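Side-chain contacts in perosamine synthetase (Caulobacter crescentus, PDB 3BN1), which makes GDP-perosamine for bacterial O-antigen by pyridoxal-phosphate-dependent transfer of an amino group from L-glutamate to GDP-4-keto-6-deoxy-D-mannose: residues 117-122 with 143-148; 109-114 with 276-281. All coordinates share one frame; numbering follows the deposited sequence.

Contact 1: 117-122 with 143-148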
loop_
_atom_site.group_PDB
_atom_site.type_symbol
_atom_site.label_atom_id
_atom_site.label_comp_id
_atom_site.label_asym_id
_atom_site.label_seq_id
_atom_site.Cartn_x
_atom_site.Cartn_y
_atom_site.Cartn_z
ATOM N N ALA A 117 -1.756 -34.187 2.373
ATOM C CA ALA A 117 -2.489 -35.285 2.969
ATOM C C ALA A 117 -3.434 -34.856 4.072
ATOM O O ALA A 117 -4.248 -35.686 4.461
ATOM C CB ALA A 117 -1.572 -36.379 3.461
ATOM N N LYS A 118 -3.329 -33.622 4.579
ATOM C CA LYS A 118 -4.219 -33.175 5.668
ATOM C C LYS A 118 -5.290 -32.228 5.123
ATOM O O LYS A 118 -6.200 -31.760 5.813
ATOM C CB LYS A 118 -3.407 -32.506 6.793
ATOM C CG LYS A 118 -2.386 -33.472 7.370
ATOM C CD LYS A 118 -1.978 -33.160 8.825
ATOM C CE LYS A 118 -2.326 -34.362 9.745
ATOM N NZ LYS A 118 -1.176 -35.013 10.474
ATOM N N LEU A 119 -5.195 -31.963 3.839
ATOM C CA LEU A 119 -6.148 -31.041 3.249
ATOM C C LEU A 119 -7.604 -31.479 3.195
ATOM O O LEU A 119 -8.531 -30.739 3.585
ATOM C CB LEU A 119 -5.686 -30.802 1.823
ATOM C CG LEU A 119 -5.650 -29.485 1.069
ATOM C CD1 LEU A 119 -5.325 -28.315 2.036
ATOM C CD2 LEU A 119 -4.623 -29.713 -0.087
ATOM N N GLU A 120 -7.837 -32.659 2.622
ATOM C CA GLU A 120 -9.217 -33.044 2.342
ATOM C C GLU A 120 -10.205 -32.998 3.444
ATOM O O GLU A 120 -11.338 -32.598 3.248
ATOM C CB GLU A 120 -9.346 -34.335 1.554
ATOM C CG GLU A 120 -10.388 -34.156 0.497
ATOM C CD GLU A 120 -10.322 -35.249 -0.495
ATOM O OE1 GLU A 120 -9.283 -35.944 -0.458
ATOM O OE2 GLU A 120 -11.283 -35.385 -1.283
ATOM N N ALA A 121 -9.741 -33.454 4.595
ATOM C CA ALA A 121 -10.550 -33.533 5.780
ATOM C C ALA A 121 -10.868 -32.126 6.260
ATOM O O ALA A 121 -11.633 -31.949 7.206
ATOM C CB ALA A 121 -9.740 -34.236 6.840
ATOM N N LEU A 122 -10.251 -31.112 5.662
ATOM C CA LEU A 122 -10.551 -29.742 6.159
ATOM C C LEU A 122 -11.577 -29.039 5.278
ATOM O O LEU A 122 -12.090 -27.921 5.591
ATOM C CB LEU A 122 -9.273 -28.895 6.163
ATOM C CG LEU A 122 -8.281 -29.341 7.254
ATOM C CD1 LEU A 122 -7.047 -28.427 7.061
ATOM C CD2 LEU A 122 -8.903 -29.092 8.566
ATOM N N ASP A 143 1.121 -30.972 -7.140
ATOM C CA ASP A 143 0.238 -31.865 -7.831
ATOM C C ASP A 143 -0.818 -32.450 -6.899
ATOM O O ASP A 143 -2.010 -32.366 -7.162
ATOM C CB ASP A 143 1.095 -32.879 -8.596
ATOM C CG ASP A 143 1.716 -32.296 -9.874
ATOM O OD1 ASP A 143 1.375 -31.129 -10.249
ATOM O OD2 ASP A 143 2.534 -33.012 -10.499
ATOM N N PRO A 144 -0.444 -33.010 -5.764
ATOM C CA PRO A 144 -1.508 -33.553 -4.913
ATOM C C PRO A 144 -2.495 -32.462 -4.446
ATOM O O PRO A 144 -3.676 -32.707 -4.218
ATOM C CB PRO A 144 -0.742 -34.097 -3.680
ATOM C CG PRO A 144 0.650 -34.055 -4.026
ATOM C CD PRO A 144 0.872 -33.580 -5.427
ATOM N N ILE A 145 -1.975 -31.262 -4.255
ATOM C CA ILE A 145 -2.800 -30.215 -3.723
ATOM C C ILE A 145 -3.796 -29.799 -4.835
ATOM O O ILE A 145 -4.980 -29.500 -4.592
ATOM C CB ILE A 145 -1.889 -29.023 -3.339
ATOM C CG1 ILE A 145 -0.903 -29.365 -2.224
ATOM C CG2 ILE A 145 -2.724 -27.736 -3.128
ATOM C CD1 ILE A 145 -0.015 -28.175 -1.809
ATOM N N LEU A 146 -3.286 -29.704 -6.060
ATOM C CA LEU A 146 -4.133 -29.351 -7.209
ATOM C C LEU A 146 -5.131 -30.495 -7.418
ATOM O O LEU A 146 -6.332 -30.269 -7.737
ATOM C CB LEU A 146 -3.290 -29.133 -8.461
ATOM C CG LEU A 146 -2.445 -27.847 -8.414
ATOM C CD1 LEU A 146 -1.498 -27.826 -9.580
ATOM C CD2 LEU A 146 -3.386 -26.600 -8.529
ATOM N N GLU A 147 -4.667 -31.723 -7.181
ATOM C CA GLU A 147 -5.579 -32.871 -7.303
ATOM C C GLU A 147 -6.797 -32.704 -6.378
ATOM O O GLU A 147 -7.954 -32.819 -6.832
ATOM C CB GLU A 147 -4.841 -34.209 -7.099
ATOM C CG GLU A 147 -5.685 -35.472 -7.439
ATOM C CD GLU A 147 -6.818 -35.794 -6.434
ATOM O OE1 GLU A 147 -6.671 -35.573 -5.210
ATOM O OE2 GLU A 147 -7.884 -36.305 -6.857
ATOM N N VAL A 148 -6.551 -32.398 -5.099
ATOM C CA VAL A 148 -7.672 -32.217 -4.154
ATOM C C VAL A 148 -8.575 -31.035 -4.555
ATOM O O VAL A 148 -9.826 -31.152 -4.604
ATOM C CB VAL A 148 -7.134 -32.044 -2.719
ATOM C CG1 VAL A 148 -8.257 -31.714 -1.728
ATOM C CG2 VAL A 148 -6.459 -33.297 -2.310
#

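Contact 2: 109-114 with 276-281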
loop_
_atom_site.group_PDB
_atom_site.type_symbol
_atom_site.label_atom_id
_atom_site.label_comp_id
_atom_site.label_asym_id
_atom_site.label_seq_id
_atom_site.Cartn_x
_atom_site.Cartn_y
_atom_site.Cartn_z
ATOM N N PRO A 109 7.017 -32.121 8.046
ATOM C CA PRO A 109 8.101 -31.928 9.010
ATOM C C PRO A 109 9.474 -31.656 8.391
ATOM O O PRO A 109 10.398 -31.192 9.082
ATOM C CB PRO A 109 8.132 -33.254 9.755
ATOM C CG PRO A 109 7.570 -34.232 8.714
ATOM C CD PRO A 109 6.432 -33.469 8.137
ATOM N N ARG A 110 9.577 -31.966 7.096
ATOM C CA ARG A 110 10.829 -31.874 6.374
ATOM C C ARG A 110 10.973 -30.676 5.489
ATOM O O ARG A 110 11.973 -29.976 5.525
ATOM C CB ARG A 110 11.029 -33.153 5.573
ATOM C CG ARG A 110 11.683 -34.218 6.453
ATOM C CD ARG A 110 12.186 -35.472 5.673
ATOM N NE ARG A 110 11.237 -35.772 4.598
ATOM C CZ ARG A 110 11.450 -36.516 3.515
ATOM N NH1 ARG A 110 12.606 -37.163 3.305
ATOM N NH2 ARG A 110 10.441 -36.610 2.652
ATOM N N THR A 111 9.926 -30.398 4.746
ATOM C CA THR A 111 9.991 -29.259 3.862
ATOM C C THR A 111 9.376 -28.011 4.455
ATOM O O THR A 111 9.364 -26.990 3.755
ATOM C CB THR A 111 9.130 -29.513 2.566
ATOM O OG1 THR A 111 7.745 -29.629 2.902
ATOM C CG2 THR A 111 9.502 -30.782 1.858
ATOM N N PHE A 112 8.709 -28.137 5.612
ATOM C CA PHE A 112 7.995 -27.023 6.225
ATOM C C PHE A 112 6.764 -26.585 5.442
ATOM O O PHE A 112 6.156 -25.538 5.810
ATOM C CB PHE A 112 8.847 -25.765 6.504
ATOM C CG PHE A 112 10.144 -26.048 7.182
ATOM C CD1 PHE A 112 10.192 -26.263 8.572
ATOM C CD2 PHE A 112 11.341 -26.135 6.441
ATOM C CE1 PHE A 112 11.413 -26.539 9.228
ATOM C CE2 PHE A 112 12.568 -26.449 7.092
ATOM C CZ PHE A 112 12.592 -26.648 8.475
ATOM N N ASN A 113 6.366 -27.359 4.421
ATOM C CA ASN A 113 5.225 -26.947 3.588
ATOM C C ASN A 113 3.920 -27.652 3.838
ATOM O O ASN A 113 3.876 -28.730 4.457
ATOM C CB ASN A 113 5.561 -26.938 2.082
ATOM C CG ASN A 113 6.475 -25.780 1.732
ATOM O OD1 ASN A 113 6.430 -24.724 2.378
ATOM N ND2 ASN A 113 7.365 -25.989 0.790
ATOM N N LEU A 114 2.858 -26.975 3.430
ATOM C CA LEU A 114 1.506 -27.501 3.527
ATOM C C LEU A 114 1.462 -29.014 3.320
ATOM O O LEU A 114 1.907 -29.521 2.296
ATOM C CB LEU A 114 0.662 -26.822 2.447
ATOM C CG LEU A 114 -0.820 -26.986 2.715
ATOM C CD1 LEU A 114 -1.477 -25.872 1.874
ATOM C CD2 LEU A 114 -1.306 -28.382 2.310
ATOM N N LYS A 276 19.790 -30.553 8.669
ATOM C CA LYS A 276 19.823 -29.662 7.487
ATOM C C LYS A 276 18.487 -29.632 6.720
ATOM O O LYS A 276 17.782 -30.641 6.706
ATOM C CB LYS A 276 20.909 -30.126 6.511
ATOM C CG LYS A 276 20.537 -31.474 5.892
ATOM C CD LYS A 276 21.663 -31.965 4.966
ATOM C CE LYS A 276 23.000 -32.088 5.711
ATOM N NZ LYS A 276 23.656 -30.811 6.174
ATOM N N PRO A 277 18.181 -28.517 6.048
ATOM C CA PRO A 277 16.928 -28.444 5.324
ATOM C C PRO A 277 16.764 -29.550 4.275
ATOM O O PRO A 277 17.607 -29.709 3.411
ATOM C CB PRO A 277 16.993 -27.086 4.634
ATOM C CG PRO A 277 18.441 -26.772 4.424
ATOM C CD PRO A 277 19.052 -27.356 5.733
ATOM N N HIS A 278 15.665 -30.293 4.314
ATOM C CA HIS A 278 15.487 -31.329 3.304
ATOM C C HIS A 278 15.093 -30.631 2.009
ATOM O O HIS A 278 14.315 -29.650 1.964
ATOM C CB HIS A 278 14.357 -32.264 3.753
ATOM C CG HIS A 278 13.915 -33.240 2.712
ATOM N ND1 HIS A 278 14.734 -34.254 2.267
ATOM C CD2 HIS A 278 12.753 -33.350 2.019
ATOM C CE1 HIS A 278 14.104 -34.939 1.328
ATOM N NE2 HIS A 278 12.904 -34.409 1.159
ATOM N N VAL A 279 15.640 -31.149 0.925
ATOM C CA VAL A 279 15.292 -30.581 -0.368
ATOM C C VAL A 279 14.539 -31.564 -1.265
ATOM O O VAL A 279 15.134 -32.550 -1.730
ATOM C CB VAL A 279 16.565 -30.165 -1.080
ATOM C CG1 VAL A 279 16.252 -29.579 -2.448
ATOM C CG2 VAL A 279 17.198 -29.161 -0.194
ATOM N N ALA A 280 13.276 -31.271 -1.561
ATOM C CA ALA A 280 12.495 -32.140 -2.474
ATOM C C ALA A 280 13.096 -32.179 -3.881
ATOM O O ALA A 280 13.536 -31.158 -4.412
ATOM C CB ALA A 280 11.038 -31.634 -2.573
ATOM N N LEU A 281 12.996 -33.314 -4.560
ATOM C CA LEU A 281 13.554 -33.364 -5.908
ATOM C C LEU A 281 12.553 -32.905 -6.964
ATOM O O LEU A 281 12.715 -33.229 -8.130
ATOM C CB LEU A 281 14.053 -34.778 -6.219
ATOM C CG LEU A 281 15.122 -35.336 -5.290
ATOM C CD1 LEU A 281 15.499 -36.781 -5.638
ATOM C CD2 LEU A 281 16.329 -34.406 -5.381
HETATM O O HOH W 1 13.367 -28.032 3.861
HETATM O O HOH W 2 14.355 -30.087 6.971
#

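Contact 1: 117-122 with 143-148
Glu120 OE2 is gripped by two groups beyond the contact, a salt bridge from Arg151 NH2 and a hydrogen bond from His152 NE2, while the methylene part of the same side chain lies against Val148. The site belongs to the helix layer of the large aminotransferase domain, where the short helix 116-119 and the 3-10 turn after it sit beside helix 142-151 against the mixed sheet. Glu120 CG meets Val148 CG1 at 3.9 Å. Val148 places that methyl there by setting CG1 anti to its backbone N (chi1 174°), and from CG onward the glutamate runs extended to its carboxylate. Arg151 also pairs with Glu147 OE2, so one guanidinium bridges the acids of both segments; Glu120 OE1 and Glu147 OE1 are 5.4 Å apart, a like-charge proximity that the arginine probably offsets.

Apart from these charged ends the contact is apolar and largely buried, with no hydrogen bond between the segments. Leu119 leaves its backbone toward helix 142-151 and touches with one methyl: Leu119 CD2 lies 4.3 Å from Val148 CB. Its other partner, Ile145, is met almost at right angles. Leu119 also touches Ile82 of strand 80-84, which places the 117-122 side of the contact against the mixed sheet. Ile145 contributes its branch methyl, CG2, which stands 4.1 Å from Leu119 CD2.

Contact 2: 109-114 with 276-281
Arg110 lays its guanidinium flat on the imidazole of His278, a cation-pi-type stack at the surface between two irregular loops, one following strand 101-105 of the large domain's mixed sheet and the other leading from strand 274-275 to strand 290-294 of the small antiparallel sheet. Followed outward, Arg110 first touches with CB, 3.9 Å from His278 CB. CD then comes over the ring at CG, and the bend at chi3 (-37°) turns the chain so that NE passes above CD2. Arg110 CZ lies 3.5 Å from His278 NE2. At the tip Arg110 NH1 comes within 3.3 Å of His278 CE1, above the ring plane and displaced toward the rim, and NH2 lies near His278 NE2. Group centres 3.7 Å apart and planes inclined by only 16° establish a face-to-face stack.

His278 meets Thr111 differently, at the ring edge, where CD2 is 4.1 Å from Thr111 CG2. The threonine hydroxyl is turned back to its own chain: OG1 accepts from Asn113 N, forming an ST turn. Gln138 joins the contact by touching Thr111 and by hydrogen bonds from NE2 to His278 O and from Ala280 N to its OE1.

Two waters bridge the backbones. Water 2 accepts from His278 N and lies 2.8 Å from Arg110 O, to which it can donate, though other acceptors compete for its protons. Water 1 donates to both carbonyls, at 2.9 Å to Arg110 O and 2.7 Å to His278 O.

Overall arrangement
The centres of contact 1 and contact 2 lie about 17 Å apart, and both lie within the DegT/DnrJ/EryC1-type aminotransferase fold. Along the chain the order is 109-114, 117-122, 143-148 and 276-281, so both segments of contact 1 fall between those of contact 2. The first two are almost continuous, running from the loop after strand 101-105 into helix 116-119, and they meet where Leu119 CD1 packs 4.0 Å from Leu114 CD2. Contact 1 thus joins neighbouring elements on the seven-stranded mixed sheet, whereas contact 2 connects that region to the loop between strands 274-275 and 290-294 of the four-stranded antiparallel sheet, 162 residues away in sequence.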